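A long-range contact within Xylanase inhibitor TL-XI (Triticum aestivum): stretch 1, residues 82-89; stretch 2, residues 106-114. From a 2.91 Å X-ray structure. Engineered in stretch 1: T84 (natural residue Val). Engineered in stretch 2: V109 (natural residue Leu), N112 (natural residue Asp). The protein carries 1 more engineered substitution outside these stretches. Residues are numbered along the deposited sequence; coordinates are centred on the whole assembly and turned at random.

Stretch 1 82-89: VPTTMAEV
Stretch 2 106-114: GFNVPMNLK

The two stretches lie side by side in one chain and bury 509 Å² between them. Stretch 1 runs as extended loop into a strand that includes residues 86-89. Stretch 2 is loop from G106 to P110 and strand from M111 to K114. Both strands continue later in the chain. Their axes point nearly the same way, 11° apart, but come no closer than 9.0 Å. Side chains, not backbone hydrogen bonds, therefore fill the space between them. The register starts tight and opens: CA of P83 is 4.4 Å from CA of G106, CA of T85 is 4.8 Å from CA of F107, and CA of A87 is 7.9 Å from CA of L113.

V82 (phi/psi -66/136, chi1 t) points sideways and makes no contact. The peptide bond between it and P83 is cis. P83 (-94/156, C-gamma endo) points toward stretch 2. Its CB lies 4.2 Å from G106 CA and 3.6 Å from F107 O. This close approach suits a glycine: a CB on G106 would sit 2.9 Å from P83 CB, a clash. The G106 backbone (99/-155) by itself also calls for glycine.

T84 (-162/141, chi1 t) is an engineered residue, Val in the natural sequence. It points away overall. T84 O and G106 O are 3.3 Å apart; both are acceptors, so they do not bond. Water 1 bridges them, donating to T84 O at 2.7 Å and to G106 O at 2.7 Å. T84 CA lies 3.4 Å from N108 OD1.

T85 (-84/127, chi1 m) is the polar centre, with 107 Å² covered by stretch 2. T85 N donates to N108 OD1 at 2.7 Å, with an angle of 153°. N108 (-126/-46, chi1 p, chi2 -29°) points toward stretch 1, and its OD1 also accepts a weak bond from V109 N at 2.7 Å. T85 OG1 lies 2.8 Å from V109 O and 3.1 Å from N108 OD1; its one proton could serve either acceptor. The same OG1 is 3.4 Å from F107 CD2, oblique to the ring. F107 (-147/130) points away, with chi1 t and chi2 -93°. V109 (-129/131, chi1 t), engineered from Leu, points sideways. P110 (-65/138) points away.

M111 (-124/154) then reaches back to stretch 1 with an extended side chain, m, t, t. Its CE is 3.3 Å from T85 O, and its SD is 3.6 Å from T85 CG2.

M86 (-112/114; chi1 -92°, chi2 m, chi3 t) points away. A87 (-101/138) points toward stretch 2. Its CB makes apolar contacts with M111 SD at 3.8 Å and L113 CD2 at 3.9 Å. L113 (-100/126, chi1 m, chi2 p) and M111 both point toward stretch 1, so their longer side chains span the gap to this small methyl.

E88 (-121/131; chi1 -145°, chi2 -97°, chi3 -141°) points away, and V89 (-127/120, chi1 t) points sideways. In stretch 2, engineered N112 (-135/115, natural Asp; chi1 -103°, chi2 -145°) and K114 (-141/151; p, t, p, t) are out of reach of stretch 1. N112 ND2 instead donates to M111 O at 2.7 Å.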

# COMPACT_ATOMS: atom_id res chain seq x y z
N VAL A 82 -9.56 3.56 10.51
CA VAL A 82 -10.25 4.50 9.62
C VAL A 82 -9.84 5.96 9.97
O VAL A 82 -9.82 6.35 11.15
CB VAL A 82 -11.83 4.29 9.75
CG1 VAL A 82 -12.67 5.27 8.91
CG2 VAL A 82 -12.21 2.84 9.42
N PRO A 83 -9.54 6.80 8.96
CA PRO A 83 -9.65 6.45 7.57
C PRO A 83 -8.32 5.96 7.06
O PRO A 83 -7.26 6.29 7.64
CB PRO A 83 -10.00 7.79 6.93
CG PRO A 83 -9.36 8.83 7.81
CD PRO A 83 -9.11 8.21 9.14
N THR A 84 -8.37 5.17 5.99
CA THR A 84 -7.17 4.77 5.28
C THR A 84 -7.45 4.25 3.88
O THR A 84 -8.44 3.55 3.65
CB THR A 84 -6.36 3.71 6.04
OG1 THR A 84 -5.27 3.27 5.21
CG2 THR A 84 -7.23 2.50 6.48
N THR A 85 -6.58 4.60 2.94
CA THR A 85 -6.71 4.15 1.56
C THR A 85 -6.07 2.77 1.45
O THR A 85 -4.93 2.61 1.89
CB THR A 85 -5.99 5.10 0.61
OG1 THR A 85 -6.57 6.43 0.79
CG2 THR A 85 -6.17 4.65 -0.83
N MET A 86 -6.81 1.79 0.91
CA MET A 86 -6.37 0.38 0.83
C MET A 86 -6.09 -0.13 -0.57
O MET A 86 -7.02 -0.27 -1.42
CB MET A 86 -7.37 -0.55 1.47
CG MET A 86 -7.09 -0.82 2.91
SD MET A 86 -5.61 -1.81 3.10
CE MET A 86 -5.97 -2.50 4.74
N ALA A 87 -4.80 -0.43 -0.79
CA ALA A 87 -4.37 -1.05 -2.00
C ALA A 87 -4.15 -2.56 -1.78
O ALA A 87 -3.59 -2.96 -0.74
CB ALA A 87 -3.13 -0.41 -2.46
N GLU A 88 -4.59 -3.37 -2.75
CA GLU A 88 -4.44 -4.84 -2.72
C GLU A 88 -3.67 -5.34 -3.94
O GLU A 88 -3.97 -4.98 -5.07
CB GLU A 88 -5.83 -5.51 -2.68
CG GLU A 88 -5.93 -6.79 -1.87
CD GLU A 88 -5.81 -8.05 -2.71
OE1 GLU A 88 -6.54 -9.03 -2.45
OE2 GLU A 88 -4.93 -8.09 -3.60
N VAL A 89 -2.67 -6.17 -3.71
CA VAL A 89 -1.91 -6.74 -4.81
C VAL A 89 -1.90 -8.25 -4.66
O VAL A 89 -1.41 -8.74 -3.63
CB VAL A 89 -0.44 -6.17 -4.85
CG1 VAL A 89 0.46 -6.94 -5.83
CG2 VAL A 89 -0.45 -4.68 -5.18
N GLY A 106 -12.34 4.22 4.15
CA GLY A 106 -12.22 5.68 4.06
C GLY A 106 -11.13 6.11 3.11
O GLY A 106 -10.77 5.36 2.20
N PHE A 107 -10.60 7.32 3.32
CA PHE A 107 -9.54 7.86 2.48
C PHE A 107 -8.62 8.73 3.30
O PHE A 107 -9.09 9.62 4.01
CB PHE A 107 -10.15 8.71 1.39
CG PHE A 107 -9.16 9.43 0.54
CD1 PHE A 107 -8.78 10.73 0.83
CD2 PHE A 107 -8.64 8.81 -0.57
CE1 PHE A 107 -7.87 11.39 0.05
CE2 PHE A 107 -7.73 9.47 -1.36
CZ PHE A 107 -7.35 10.76 -1.05
N ASN A 108 -7.31 8.48 3.18
CA ASN A 108 -6.30 9.30 3.87
C ASN A 108 -5.25 9.88 2.97
O ASN A 108 -4.92 11.04 3.08
CB ASN A 108 -5.64 8.53 5.02
CG ASN A 108 -4.81 7.37 4.54
OD1 ASN A 108 -5.09 6.77 3.52
ND2 ASN A 108 -3.78 7.03 5.31
N VAL A 109 -4.72 9.05 2.09
CA VAL A 109 -3.64 9.45 1.20
C VAL A 109 -4.09 9.03 -0.23
O VAL A 109 -4.55 7.90 -0.44
CB VAL A 109 -2.20 8.87 1.66
CG1 VAL A 109 -1.13 9.35 0.76
CG2 VAL A 109 -1.78 9.28 3.08
N PRO A 110 -4.00 9.96 -1.23
CA PRO A 110 -4.29 9.58 -2.65
C PRO A 110 -3.29 8.57 -3.22
O PRO A 110 -2.08 8.68 -2.98
CB PRO A 110 -4.20 10.91 -3.40
CG PRO A 110 -3.43 11.85 -2.44
CD PRO A 110 -3.78 11.42 -1.07
N MET A 111 -3.78 7.59 -3.96
CA MET A 111 -2.88 6.58 -4.47
C MET A 111 -2.92 6.43 -5.98
O MET A 111 -3.92 6.72 -6.62
CB MET A 111 -3.20 5.24 -3.83
CG MET A 111 -2.67 5.03 -2.45
SD MET A 111 -3.03 3.34 -1.94
CE MET A 111 -2.54 3.51 -0.22
N ASN A 112 -1.81 5.95 -6.53
CA ASN A 112 -1.75 5.50 -7.92
C ASN A 112 -1.02 4.15 -8.02
O ASN A 112 0.20 4.08 -7.72
CB ASN A 112 -1.04 6.54 -8.79
CG ASN A 112 -1.98 7.34 -9.61
OD1 ASN A 112 -1.66 7.72 -10.74
ND2 ASN A 112 -3.15 7.64 -9.05
N LEU A 113 -1.73 3.10 -8.43
CA LEU A 113 -1.12 1.79 -8.66
C LEU A 113 -0.88 1.64 -10.14
O LEU A 113 -1.81 1.83 -10.95
CB LEU A 113 -2.03 0.67 -8.17
CG LEU A 113 -2.17 0.53 -6.64
CD1 LEU A 113 -3.05 1.65 -6.03
CD2 LEU A 113 -2.75 -0.82 -6.28
N LYS A 114 0.37 1.35 -10.50
CA LYS A 114 0.69 1.13 -11.91
C LYS A 114 1.70 -0.01 -12.20
O LYS A 114 2.56 -0.32 -11.38
CB LYS A 114 1.11 2.44 -12.62
CG LYS A 114 2.26 3.19 -11.97
CD LYS A 114 2.51 4.55 -12.62
CE LYS A 114 1.49 5.57 -12.12
NZ LYS A 114 1.81 6.91 -12.64
O HOH W 1 -10.52 2.72 2.22